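Local coordinates for protein aldolase (Escherichia coli, PDB 6VOP) that is of uncharacterised function but is a putative class II aldolase, built on the class II aldolase/adducin N-terminal domain and assembled from four copies, at residues Arg120-Tyr125 and Lys189-Leu194; Trp103-Ser108 and His165-Cys170; Arg25-Gly30 and Leu99-Ser104. The protein carries 2 engineered substitutions. All blocks are in the same frame, centred on the assembly; numbering follows the deposited sequence.

Contact 1. Residues Arg120-Tyr125 and Lys189-Leu194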
ATOM      1  N   ARG A 120       6.504 -10.202  21.582  1.00 44.93           N
ATOM      2  CA  ARG A 120       7.225 -11.448  21.816  1.00 38.12           C
ATOM      3  C   ARG A 120       7.840 -11.913  20.504  1.00 46.97           C
ATOM      4  O   ARG A 120       7.106 -12.107  19.526  1.00 37.10           O
ATOM      5  CB  ARG A 120       6.299 -12.517  22.370  1.00 39.40           C
ATOM      6  CG  ARG A 120       7.007 -13.800  22.757  1.00 43.13           C
ATOM      7  CD  ARG A 120       6.019 -14.871  23.179  1.00 45.10           C
ATOM      8  NE  ARG A 120       6.692 -16.107  23.564  1.00 54.92           N
ATOM      9  CZ  ARG A 120       6.065 -17.252  23.818  1.00 58.72           C
ATOM     10  NH1 ARG A 120       4.743 -17.319  23.728  1.00 58.08           N
ATOM     11  NH2 ARG A 120       6.759 -18.330  24.161  1.00 56.29           N
ATOM     12  N   PRO A 121       9.157 -12.098  20.429  1.00 47.38           N
ATOM     13  CA  PRO A 121       9.808 -12.273  19.122  1.00 42.90           C
ATOM     14  C   PRO A 121       9.471 -13.609  18.472  1.00 44.36           C
ATOM     15  O   PRO A 121       9.604 -14.670  19.086  1.00 45.43           O
ATOM     16  CB  PRO A 121      11.301 -12.171  19.452  1.00 41.98           C
ATOM     17  CG  PRO A 121      11.398 -12.507  20.894  1.00 47.55           C
ATOM     18  CD  PRO A 121      10.132 -12.020  21.530  1.00 49.32           C
ATOM     19  N   PHE A 122       9.027 -13.536  17.213  1.00 46.86           N
ATOM     20  CA  PHE A 122       8.941 -14.684  16.325  1.00 49.82           C
ATOM     21  C   PHE A 122       9.812 -14.530  15.086  1.00 49.96           C
ATOM     22  O   PHE A 122       9.911 -15.477  14.297  1.00 46.27           O
ATOM     23  CB  PHE A 122       7.488 -14.931  15.890  1.00 42.35           C
ATOM     24  CG  PHE A 122       6.754 -13.684  15.505  1.00 38.59           C
ATOM     25  CD1 PHE A 122       6.831 -13.190  14.214  1.00 43.74           C
ATOM     26  CD2 PHE A 122       5.987 -13.002  16.434  1.00 45.10           C
ATOM     27  CE1 PHE A 122       6.155 -12.040  13.856  1.00 40.50           C
ATOM     28  CE2 PHE A 122       5.310 -11.850  16.083  1.00 43.54           C
ATOM     29  CZ  PHE A 122       5.393 -11.368  14.792  1.00 42.43           C
ATOM     30  N   THR A 123      10.421 -13.362  14.882  1.00 47.96           N
ATOM     31  CA  THR A 123      11.452 -13.073  13.902  1.00 44.01           C
ATOM     32  C   THR A 123      12.667 -12.497  14.621  1.00 43.44           C
ATOM     33  O   THR A 123      12.519 -11.819  15.643  1.00 52.45           O
ATOM     34  CB  THR A 123      10.975 -12.078  12.834  1.00 40.30           C
ATOM     35  OG1 THR A 123      10.486 -10.888  13.467  1.00 37.93           O
ATOM     36  CG2 THR A 123       9.876 -12.691  11.980  1.00 40.36           C
ATOM     37  N   PRO A 124      13.880 -12.746  14.119  1.00 50.21           N
ATOM     38  CA  PRO A 124      15.080 -12.373  14.880  1.00 54.43           C
ATOM     39  C   PRO A 124      15.480 -10.910  14.771  1.00 54.87           C
ATOM     40  O   PRO A 124      16.368 -10.477  15.516  1.00 50.59           O
ATOM     41  CB  PRO A 124      16.160 -13.268  14.265  1.00 51.51           C
ATOM     42  CG  PRO A 124      15.730 -13.407  12.845  1.00 51.22           C
ATOM     43  CD  PRO A 124      14.220 -13.443  12.866  1.00 48.45           C
ATOM     44  N   TYR A 125      14.850 -10.129  13.894  1.00 48.17           N
ATOM     45  CA  TYR A 125      15.455  -8.867  13.481  1.00 50.51           C
ATOM     46  C   TYR A 125      15.255  -7.754  14.504  1.00 43.03           C
ATOM     47  O   TYR A 125      16.180  -6.973  14.751  1.00 41.13           O
ATOM     48  CB  TYR A 125      14.913  -8.471  12.108  1.00 58.54           C
ATOM     49  CG  TYR A 125      15.253  -9.506  11.061  1.00 63.13           C
ATOM     50  CD1 TYR A 125      16.551  -9.626  10.580  1.00 65.50           C
ATOM     51  CD2 TYR A 125      14.291 -10.389  10.584  1.00 63.69           C
ATOM     52  CE1 TYR A 125      16.879 -10.580   9.639  1.00 74.31           C
ATOM     53  CE2 TYR A 125      14.608 -11.348   9.641  1.00 69.13           C
ATOM     54  CZ  TYR A 125      15.906 -11.438   9.174  1.00 77.91           C
ATOM     55  OH  TYR A 125      16.234 -12.388   8.233  1.00 81.93           O
ATOM     56  N   LYS A 189       2.938  -5.494  12.406  1.00 28.65           N
ATOM     57  CA  LYS A 189       2.053  -5.897  11.318  1.00 27.59           C
ATOM     58  C   LYS A 189       1.928  -7.414  11.245  1.00 29.49           C
ATOM     59  O   LYS A 189       0.845  -7.941  10.961  1.00 29.45           O
ATOM     60  CB  LYS A 189       2.568  -5.333   9.995  1.00 28.86           C
ATOM     61  CG  LYS A 189       1.647  -5.561   8.810  1.00 25.71           C
ATOM     62  CD  LYS A 189       2.190  -4.882   7.562  1.00 26.11           C
ATOM     63  CE  LYS A 189       1.215  -4.992   6.402  1.00 32.11           C
ATOM     64  NZ  LYS A 189       1.757  -4.377   5.161  1.00 37.24           N
ATOM     65  N   LEU A 190       3.020  -8.136  11.504  1.00 28.59           N
ATOM     66  CA  LEU A 190       2.950  -9.593  11.499  1.00 31.12           C
ATOM     67  C   LEU A 190       2.129 -10.119  12.668  1.00 35.49           C
ATOM     68  O   LEU A 190       1.459 -11.150  12.538  1.00 39.83           O
ATOM     69  CB  LEU A 190       4.353 -10.191  11.533  1.00 27.23           C
ATOM     70  CG  LEU A 190       5.229  -9.892  10.318  1.00 36.28           C
ATOM     71  CD1 LEU A 190       6.539 -10.656  10.406  1.00 40.42           C
ATOM     72  CD2 LEU A 190       4.486 -10.231   9.040  1.00 31.51           C
ATOM     73  N   ILE A 191       2.169  -9.427  13.809  1.00 28.87           N
ATOM     74  CA  ILE A 191       1.405  -9.860  14.977  1.00 29.19           C
ATOM     75  C   ILE A 191      -0.079  -9.934  14.641  1.00 30.33           C
ATOM     76  O   ILE A 191      -0.740 -10.951  14.877  1.00 36.61           O
ATOM     77  CB  ILE A 191       1.669  -8.923  16.168  1.00 25.87           C
ATOM     78  CG1 ILE A 191       3.069  -9.163  16.735  1.00 31.11           C
ATOM     79  CG2 ILE A 191       0.620  -9.122  17.247  1.00 24.68           C
ATOM     80  CD1 ILE A 191       3.383  -8.328  17.954  1.00 24.29           C
ATOM     81  N   PHE A 192      -0.621  -8.857  14.070  1.00 30.46           N
ATOM     82  CA  PHE A 192      -2.041  -8.838  13.742  1.00 33.86           C
ATOM     83  C   PHE A 192      -2.366  -9.779  12.586  1.00 37.06           C
ATOM     84  O   PHE A 192      -3.462 -10.351  12.546  1.00 40.52           O
ATOM     85  CB  PHE A 192      -2.481  -7.408  13.426  1.00 25.03           C
ATOM     86  CG  PHE A 192      -2.509  -6.510  14.631  1.00 28.38           C
ATOM     87  CD1 PHE A 192      -3.609  -6.495  15.475  1.00 25.18           C
ATOM     88  CD2 PHE A 192      -1.431  -5.690  14.930  1.00 29.47           C
ATOM     89  CE1 PHE A 192      -3.639  -5.676  16.590  1.00 26.10           C
ATOM     90  CE2 PHE A 192      -1.453  -4.867  16.043  1.00 30.37           C
ATOM     91  CZ  PHE A 192      -2.559  -4.860  16.875  1.00 28.44           C
ATOM     92  N   ILE A 193      -1.430  -9.966  11.652  1.00 30.33           N
ATOM     93  CA  ILE A 193      -1.669 -10.867  10.527  1.00 30.48           C
ATOM     94  C   ILE A 193      -1.721 -12.312  11.007  1.00 31.08           C
ATOM     95  O   ILE A 193      -2.606 -13.083  10.613  1.00 35.96           O
ATOM     96  CB  ILE A 193      -0.592 -10.670   9.445  1.00 40.84           C
ATOM     97  CG1 ILE A 193      -0.863  -9.393   8.653  1.00 27.80           C
ATOM     98  CG2 ILE A 193      -0.533 -11.877   8.514  1.00 29.89           C
ATOM     99  CD1 ILE A 193       0.225  -9.057   7.672  1.00 28.36           C
ATOM    100  N   LEU A 194      -0.772 -12.699  11.860  1.00 33.44           N
ATOM    101  CA  LEU A 194      -0.773 -14.056  12.398  1.00 39.78           C
ATOM    102  C   LEU A 194      -1.994 -14.295  13.278  1.00 43.05           C
ATOM    103  O   LEU A 194      -2.628 -15.354  13.196  1.00 48.17           O
ATOM    104  CB  LEU A 194       0.521 -14.312  13.167  1.00 29.89           C
ATOM    105  CG  LEU A 194       1.772 -14.337  12.282  1.00 30.42           C
ATOM    106  CD1 LEU A 194       3.051 -14.258  13.105  1.00 30.36           C
ATOM    107  CD2 LEU A 194       1.772 -15.575  11.402  1.00 32.27           C
TER
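Leu190 and Leu194, both packed on the ring of Phe122, are also tied to each other by a helical backbone bond, Leu194 N to Leu190 O at 2.8 Å. They occupy the last turns of helix 174-194 in the class II aldolase/adducin fold, against the loop that leads into helix 125-129. Phe122 points its ring at the helix. Its CG sits between the backbone N and the carbonyl carbon (chi1 44°), which swings CE1, CZ and CE2 toward the helix. Leu194 CD1 lies over one face of the ring, 4.0 Å from the Phe122 centroid and 16° off the normal, a CH-pi contact made tip to tip. The rim is held by the preceding turn: Leu190 CB touches Phe122 CE1 at 3.5 Å, and Ile191 CG1 meets Phe122 CE2 in the ring plane at 3.6 Å. Ile199 also touches Phe122 and Leu194, while the backbone O of Phe122 accepts a hydrogen bond from Asn164 ND2 of a neighbouring subunit, so the loop bridges a helix end and a subunit interface. Beside the ring, the methyl CG2 of Thr123 approaches the methyl CD1 of Leu190 at 4.2 Å.

Contact 2. Residues Trp103-Ser108 and His165-Cys170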
ATOM      1  N   TRP A 103       0.172  -0.146  12.251  1.00 26.36           N
ATOM      2  CA  TRP A 103       0.189  -1.368  13.047  1.00 27.44           C
ATOM      3  C   TRP A 103       0.888  -1.187  14.388  1.00 25.26           C
ATOM      4  O   TRP A 103       0.508  -1.835  15.370  1.00 25.85           O
ATOM      5  CB  TRP A 103       0.835  -2.493  12.242  1.00 29.44           C
ATOM      6  CG  TRP A 103       0.183  -2.669  10.908  1.00 28.81           C
ATOM      7  CD1 TRP A 103       0.517  -2.040   9.744  1.00 23.19           C
ATOM      8  CD2 TRP A 103      -0.934  -3.512  10.603  1.00 36.84           C
ATOM      9  NE1 TRP A 103      -0.315  -2.446   8.731  1.00 27.03           N
ATOM     10  CE2 TRP A 103      -1.215  -3.350   9.231  1.00 34.81           C
ATOM     11  CE3 TRP A 103      -1.718  -4.393  11.352  1.00 46.09           C
ATOM     12  CZ2 TRP A 103      -2.245  -4.036   8.594  1.00 36.66           C
ATOM     13  CZ3 TRP A 103      -2.741  -5.075  10.716  1.00 47.46           C
ATOM     14  CH2 TRP A 103      -2.995  -4.893   9.353  1.00 43.07           C
ATOM     15  N   SER A 104       1.904  -0.328  14.459  1.00 27.37           N
ATOM     16  CA  SER A 104       2.508  -0.026  15.753  1.00 27.82           C
ATOM     17  C   SER A 104       1.541   0.754  16.633  1.00 30.32           C
ATOM     18  O   SER A 104       1.414   0.467  17.830  1.00 30.58           O
ATOM     19  CB  SER A 104       3.806   0.753  15.557  1.00 28.10           C
ATOM     20  OG  SER A 104       4.570   0.197  14.508  1.00 44.52           O
ATOM     21  N   THR A 105       0.848   1.739  16.053  1.00 26.04           N
ATOM     22  CA  THR A 105      -0.166   2.468  16.804  1.00 21.83           C
ATOM     23  C   THR A 105      -1.305   1.546  17.214  1.00 25.26           C
ATOM     24  O   THR A 105      -1.864   1.686  18.310  1.00 25.54           O
ATOM     25  CB  THR A 105      -0.701   3.642  15.982  1.00 26.85           C
ATOM     26  OG1 THR A 105       0.392   4.399  15.446  1.00 29.23           O
ATOM     27  CG2 THR A 105      -1.558   4.550  16.851  1.00 27.27           C
ATOM     28  N   ALA A 106      -1.663   0.591  16.352  1.00 21.73           N
ATOM     29  CA  ALA A 106      -2.696  -0.375  16.710  1.00 34.09           C
ATOM     30  C   ALA A 106      -2.264  -1.218  17.903  1.00 36.61           C
ATOM     31  O   ALA A 106      -3.020  -1.383  18.869  1.00 23.27           O
ATOM     32  CB  ALA A 106      -3.025  -1.264  15.510  1.00 38.84           C
ATOM     33  N   LEU A 107      -1.042  -1.755  17.857  1.00 32.70           N
ATOM     34  CA  LEU A 107      -0.543  -2.553  18.972  1.00 30.85           C
ATOM     35  C   LEU A 107      -0.569  -1.762  20.274  1.00 28.46           C
ATOM     36  O   LEU A 107      -0.936  -2.299  21.324  1.00 23.87           O
ATOM     37  CB  LEU A 107       0.873  -3.049  18.670  1.00 23.91           C
ATOM     38  CG  LEU A 107       1.533  -3.954  19.716  1.00 23.87           C
ATOM     39  CD1 LEU A 107       0.974  -5.370  19.662  1.00 24.69           C
ATOM     40  CD2 LEU A 107       3.044  -3.965  19.536  1.00 23.33           C
ATOM     41  N   SER A 108      -0.215  -0.476  20.218  1.00 22.02           N
ATOM     42  CA  SER A 108      -0.144   0.356  21.415  1.00 35.65           C
ATOM     43  C   SER A 108      -1.502   0.614  22.058  1.00 27.18           C
ATOM     44  O   SER A 108      -1.544   1.176  23.156  1.00 29.40           O
ATOM     45  CB  SER A 108       0.524   1.692  21.083  1.00 39.85           C
ATOM     46  OG  SER A 108      -0.295   2.480  20.238  1.00 38.62           O
ATOM     47  N   HIS A 165      -0.822   5.978  20.971  1.00 22.87           N
ATOM     48  CA  HIS A 165      -0.026   7.036  20.359  1.00 29.38           C
ATOM     49  C   HIS A 165       0.775   6.500  19.178  1.00 32.16           C
ATOM     50  O   HIS A 165       0.511   6.862  18.026  1.00 32.66           O
ATOM     51  CB  HIS A 165       0.901   7.658  21.405  1.00 32.01           C
ATOM     52  CG  HIS A 165       1.582   8.912  20.953  1.00 42.19           C
ATOM     53  ND1 HIS A 165       1.692  10.027  21.757  1.00 48.29           N
ATOM     54  CD2 HIS A 165       2.204   9.225  19.792  1.00 45.80           C
ATOM     55  CE1 HIS A 165       2.343  10.974  21.108  1.00 52.36           C
ATOM     56  NE2 HIS A 165       2.664  10.514  19.912  1.00 48.09           N
ATOM     57  N   GLY A 166       1.760   5.645  19.453  1.00 32.82           N
ATOM     58  CA  GLY A 166       2.570   5.055  18.415  1.00 32.12           C
ATOM     59  C   GLY A 166       3.989   4.772  18.864  1.00 27.64           C
ATOM     60  O   GLY A 166       4.319   4.852  20.052  1.00 24.26           O
ATOM     61  N   PRO A 167       4.858   4.428  17.918  1.00 29.85           N
ATOM     62  CA  PRO A 167       6.252   4.127  18.247  1.00 22.84           C
ATOM     63  C   PRO A 167       7.154   5.353  18.190  1.00 23.15           C
ATOM     64  O   PRO A 167       6.867   6.349  17.523  1.00 29.78           O
ATOM     65  CB  PRO A 167       6.645   3.126  17.152  1.00 20.95           C
ATOM     66  CG  PRO A 167       5.879   3.609  15.968  1.00 24.56           C
ATOM     67  CD  PRO A 167       4.550   4.104  16.513  1.00 29.28           C
ATOM     68  N   VAL A 168       8.267   5.251  18.915  1.00 20.42           N
ATOM     69  CA  VAL A 168       9.332   6.250  18.912  1.00 23.78           C
ATOM     70  C   VAL A 168      10.645   5.476  18.897  1.00 30.07           C
ATOM     71  O   VAL A 168      10.963   4.774  19.864  1.00 40.92           O
ATOM     72  CB  VAL A 168       9.271   7.190  20.125  1.00 30.01           C
ATOM     73  CG1 VAL A 168      10.537   8.027  20.212  1.00 34.39           C
ATOM     74  CG2 VAL A 168       8.044   8.087  20.047  1.00 32.25           C
ATOM     75  N   VAL A 169      11.402   5.592  17.808  1.00 28.66           N
ATOM     76  CA  VAL A 169      12.585   4.771  17.583  1.00 34.49           C
ATOM     77  C   VAL A 169      13.805   5.671  17.436  1.00 29.12           C
ATOM     78  O   VAL A 169      13.736   6.736  16.817  1.00 31.61           O
ATOM     79  CB  VAL A 169      12.415   3.868  16.343  1.00 37.33           C
ATOM     80  CG1 VAL A 169      13.564   2.890  16.240  1.00 37.33           C
ATOM     81  CG2 VAL A 169      11.092   3.118  16.410  1.00 36.48           C
ATOM     82  N   CYS A 170      14.922   5.232  18.010  1.00 24.74           N
ATOM     83  CA  CYS A 170      16.191   5.943  17.961  1.00 32.42           C
ATOM     84  C   CYS A 170      17.171   5.194  17.065  1.00 27.29           C
ATOM     85  O   CYS A 170      16.899   4.093  16.580  1.00 31.48           O
ATOM     86  CB  CYS A 170      16.772   6.112  19.368  1.00 39.28           C
ATOM     87  SG  CYS A 170      15.752   7.059  20.512  1.00 49.12           S
TER
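Ser104 and Pro167 make the apolar part of this helix-to-strand contact. Ser104 CB rests on the end of the proline ring, 3.6 Å from Pro167 CG and at a similar distance from Pro167 CD. The hydroxyl of Ser104 is drawn aside to Glu185 OE1, so the serine shows Pro167 mainly its methylene, and Met181, Leu184 and Leu161 also pack on this proline. The next residue, Thr105, lies against the backbone where the loop passes into strand 166-171. Its methyl CG2, anti to the backbone N, approaches His165 O at 3.3 Å, and its OG1 stands 3.7 Å from Gly166 CA.

Here the sheet is irregular: His165 and Gly166 both face Leu162 on strand 159-162, a classic beta bulge at the start of strand 166-171. At the phi of Gly166, 149°, a CB would be jammed against the carbonyl O of His165; it would also clash with Pro167 CD and sit tight against Thr105 OG1.

Two hydroxyls are taken up by nearby carbonyls of their own stretch of chain. Thr105 OG1 bonds to Ser101 O, just ahead of the helix. Ser108 OG donates to Thr105 O at 2.6 Å, tilted 31° from the carbonyl plane, having its oxygen between the backbone N and the carbonyl carbon (chi1 68°). Across the contact Ser108 OG only lies near the backbone N of His165, at 3.6 Å. The CB of His165 points away from the helix, and its ring meets that of His98.

Contact 3. Residues Arg25-Gly30 and Leu99-Ser104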
ATOM      1  N   ARG A  25       4.915   5.732   1.353  1.00 36.50           N
ATOM      2  CA  ARG A  25       4.738   4.311   1.616  1.00 34.43           C
ATOM      3  C   ARG A  25       3.749   4.036   2.742  1.00 35.69           C
ATOM      4  O   ARG A  25       3.591   2.879   3.143  1.00 51.99           O
ATOM      5  CB  ARG A  25       6.089   3.663   1.926  1.00 34.77           C
ATOM      6  CG  ARG A  25       7.068   3.698   0.762  1.00 31.19           C
ATOM      7  CD  ARG A  25       8.363   3.002   1.129  1.00 30.25           C
ATOM      8  NE  ARG A  25       9.007   3.642   2.271  1.00 30.06           N
ATOM      9  CZ  ARG A  25       9.716   2.995   3.189  1.00 34.14           C
ATOM     10  NH1 ARG A  25       9.875   1.681   3.102  1.00 31.02           N
ATOM     11  NH2 ARG A  25      10.267   3.662   4.193  1.00 40.52           N
ATOM     12  N   GLY A  26       3.080   5.067   3.254  1.00 37.12           N
ATOM     13  CA  GLY A  26       2.014   4.888   4.215  1.00 39.38           C
ATOM     14  C   GLY A  26       2.433   4.850   5.668  1.00 41.87           C
ATOM     15  O   GLY A  26       1.583   4.590   6.531  1.00 54.89           O
ATOM     16  N   TYR A  27       3.709   5.096   5.973  1.00 36.74           N
ATOM     17  CA  TYR A  27       4.144   5.091   7.367  1.00 34.09           C
ATOM     18  C   TYR A  27       3.682   6.347   8.097  1.00 35.24           C
ATOM     19  O   TYR A  27       3.348   6.293   9.285  1.00 36.53           O
ATOM     20  CB  TYR A  27       5.664   4.966   7.447  1.00 36.89           C
ATOM     21  CG  TYR A  27       6.211   3.609   7.068  1.00 38.28           C
ATOM     22  CD1 TYR A  27       6.602   3.335   5.763  1.00 36.93           C
ATOM     23  CD2 TYR A  27       6.355   2.605   8.018  1.00 30.91           C
ATOM     24  CE1 TYR A  27       7.110   2.098   5.414  1.00 40.14           C
ATOM     25  CE2 TYR A  27       6.863   1.363   7.678  1.00 30.62           C
ATOM     26  CZ  TYR A  27       7.240   1.116   6.376  1.00 30.73           C
ATOM     27  OH  TYR A  27       7.748  -0.114   6.031  1.00 30.41           O
ATOM     28  N   ALA A  28       3.671   7.486   7.410  1.00 44.53           N
ATOM     29  CA  ALA A  28       3.263   8.758   7.991  1.00 42.85           C
ATOM     30  C   ALA A  28       1.878   9.137   7.485  1.00 43.99           C
ATOM     31  O   ALA A  28       1.582   8.990   6.296  1.00 53.54           O
ATOM     32  CB  ALA A  28       4.266   9.860   7.647  1.00 54.70           C
ATOM     33  N   THR A  29       1.031   9.626   8.390  1.00 52.46           N
ATOM     34  CA  THR A  29      -0.366   9.941   8.085  1.00 65.99           C
ATOM     35  C   THR A  29      -0.620  11.416   8.377  1.00 78.03           C
ATOM     36  O   THR A  29      -0.721  11.816   9.541  1.00 79.67           O
ATOM     37  CB  THR A  29      -1.316   9.058   8.888  1.00 73.56           C
ATOM     38  OG1 THR A  29      -0.793   8.863  10.208  1.00 81.19           O
ATOM     39  CG2 THR A  29      -1.490   7.710   8.212  1.00 65.41           C
ATOM     40  N   GLY A  30      -0.743  12.213   7.319  1.00 84.98           N
ATOM     41  CA  GLY A  30      -0.987  13.640   7.493  1.00 91.38           C
ATOM     42  C   GLY A  30       0.204  14.347   8.121  1.00 92.61           C
ATOM     43  O   GLY A  30       1.366  14.083   7.784  1.00 93.68           O
ATOM     44  N   LEU A  99       6.657   8.298  14.344  1.00 26.79           N
ATOM     45  CA  LEU A  99       5.530   8.240  13.430  1.00 23.03           C
ATOM     46  C   LEU A  99       4.361   7.547  14.115  1.00 30.36           C
ATOM     47  O   LEU A  99       4.534   6.828  15.100  1.00 41.71           O
ATOM     48  CB  LEU A  99       5.888   7.497  12.135  1.00 28.66           C
ATOM     49  CG  LEU A  99       7.060   8.040  11.315  1.00 32.95           C
ATOM     50  CD1 LEU A  99       7.302   7.166  10.100  1.00 29.11           C
ATOM     51  CD2 LEU A  99       6.793   9.474  10.900  1.00 40.37           C
ATOM     52  N   HIS A 100       3.165   7.780  13.591  1.00 32.89           N
ATOM     53  CA  HIS A 100       1.963   7.079  14.051  1.00 27.79           C
ATOM     54  C   HIS A 100       1.564   6.000  13.057  1.00 32.94           C
ATOM     55  O   HIS A 100       0.426   5.933  12.589  1.00 46.80           O
ATOM     56  CB  HIS A 100       0.824   8.064  14.281  1.00 32.55           C
ATOM     57  CG  HIS A 100       1.186   9.214  15.168  1.00 37.83           C
ATOM     58  ND1 HIS A 100       0.439  10.369  15.225  1.00 40.84           N
ATOM     59  CD2 HIS A 100       2.214   9.388  16.033  1.00 42.44           C
ATOM     60  CE1 HIS A 100       0.995  11.209  16.080  1.00 42.79           C
ATOM     61  NE2 HIS A 100       2.070  10.636  16.589  1.00 38.78           N
ATOM     62  N   SER A 101       2.526   5.145  12.723  1.00 30.13           N
ATOM     63  CA  SER A 101       2.291   4.088  11.751  1.00 30.17           C
ATOM     64  C   SER A 101       1.185   3.154  12.227  1.00 34.38           C
ATOM     65  O   SER A 101       1.015   2.911  13.427  1.00 33.59           O
ATOM     66  CB  SER A 101       3.576   3.305  11.500  1.00 34.07           C
ATOM     67  OG  SER A 101       4.699   4.164  11.508  1.00 46.88           O
ATOM     68  N   THR A 102       0.453   2.606  11.253  1.00 39.07           N
ATOM     69  CA  THR A 102      -0.827   1.957  11.519  1.00 32.08           C
ATOM     70  C   THR A 102      -0.690   0.829  12.536  1.00 32.52           C
ATOM     71  O   THR A 102      -1.348   0.834  13.582  1.00 38.56           O
ATOM     72  CB  THR A 102      -1.418   1.431  10.209  1.00 34.72           C
ATOM     73  OG1 THR A 102      -1.471   2.486   9.242  1.00 35.97           O
ATOM     74  CG2 THR A 102      -2.820   0.899  10.437  1.00 45.73           C
ATOM     75  N   TRP A 103       0.172  -0.146  12.251  1.00 26.36           N
ATOM     76  CA  TRP A 103       0.189  -1.368  13.047  1.00 27.44           C
ATOM     77  C   TRP A 103       0.888  -1.187  14.388  1.00 25.26           C
ATOM     78  O   TRP A 103       0.508  -1.835  15.370  1.00 25.85           O
ATOM     79  CB  TRP A 103       0.835  -2.493  12.242  1.00 29.44           C
ATOM     80  CG  TRP A 103       0.183  -2.669  10.908  1.00 28.81           C
ATOM     81  CD1 TRP A 103       0.517  -2.040   9.744  1.00 23.19           C
ATOM     82  CD2 TRP A 103      -0.934  -3.512  10.603  1.00 36.84           C
ATOM     83  NE1 TRP A 103      -0.315  -2.446   8.731  1.00 27.03           N
ATOM     84  CE2 TRP A 103      -1.215  -3.350   9.231  1.00 34.81           C
ATOM     85  CE3 TRP A 103      -1.718  -4.393  11.352  1.00 46.09           C
ATOM     86  CZ2 TRP A 103      -2.245  -4.036   8.594  1.00 36.66           C
ATOM     87  CZ3 TRP A 103      -2.741  -5.075  10.716  1.00 47.46           C
ATOM     88  CH2 TRP A 103      -2.995  -4.893   9.353  1.00 43.07           C
ATOM     89  N   SER A 104       1.904  -0.328  14.459  1.00 27.37           N
ATOM     90  CA  SER A 104       2.508  -0.026  15.753  1.00 27.82           C
ATOM     91  C   SER A 104       1.541   0.754  16.633  1.00 30.32           C
ATOM     92  O   SER A 104       1.414   0.467  17.830  1.00 30.58           O
ATOM     93  CB  SER A 104       3.806   0.753  15.557  1.00 28.10           C
ATOM     94  OG  SER A 104       4.570   0.197  14.508  1.00 44.52           O
TER
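Leu99 fits against Tyr27 and Ala28 in the buried half of this contact, one methyl to each: Leu99 CD1 touches Tyr27 CB at 3.8 Å, and Leu99 CD2 approaches Ala28 CB at 4.1 Å. Leu53 packs on both Leu99 and Ala28. Close by, the carbonyl of Tyr27 faces the start of helix 102-107. Ser101 OG gives it a weak hydrogen bond, 3.4 Å to Tyr27 O, and Ser101 CA adds a CA-H...O contact with the same oxygen, Tyr27 O, at 3.5 Å. Ser101 occupies the N-cap position but makes no capping bond with its side chain; its hydroxyl, anti to its own carbonyl carbon (chi1 -37°), is turned to the other segment instead.

Away from Leu99 the contact thins out. Thr29, poorly ordered, merely nears the chain, its OG1 4.0 Å from His100 O. The Tyr27 ring leads away from the second segment, and Ser101 OG stands at its edge, near the ring plane, 4.2 Å from Tyr27 CD2. On its other flank, Tyr27 CE1 sits 3.5 Å above the centre of the Arg25 guanidinium plane. Arg25 NH1 is held in a salt bridge to Glu182, and the phenol ring meets Phe22 edge-to-face. Gly26, exposed, is the C-prime residue of a Schellman motif that ends helix 7-24, with Tyr27 N bonded back to Phe22 O.

On the second segment, His100 turns its ring away from the loop toward His98 and His165, and Tyr125 of a neighbouring subunit stacks on it. The three histidines form a cluster consistent with the metal site of class II aldolases, with no metal modelled there.

From the N terminus, contact 3 closes first, returning residues 99-104, at the end of strand 95-99, to the loop that follows helix 7-24. Contact 2 opens on the same piece of chain, sharing Trp103 and Ser104, and joins helix 102-107 to strand 166-171. Contact 1 opens at 120-125, inside the loop of contact 2, and closes beyond it on helix 174-194, so contacts 1 and 2 cross, whereas contacts 3 and 1 follow in series. Helix 102-107 is the hub: contacts 2 and 3 share it, and Lys189 and Phe192 of contact 1 pack on it. Together they tie the loop after helix 7-24, the central sheet and helix 174-194.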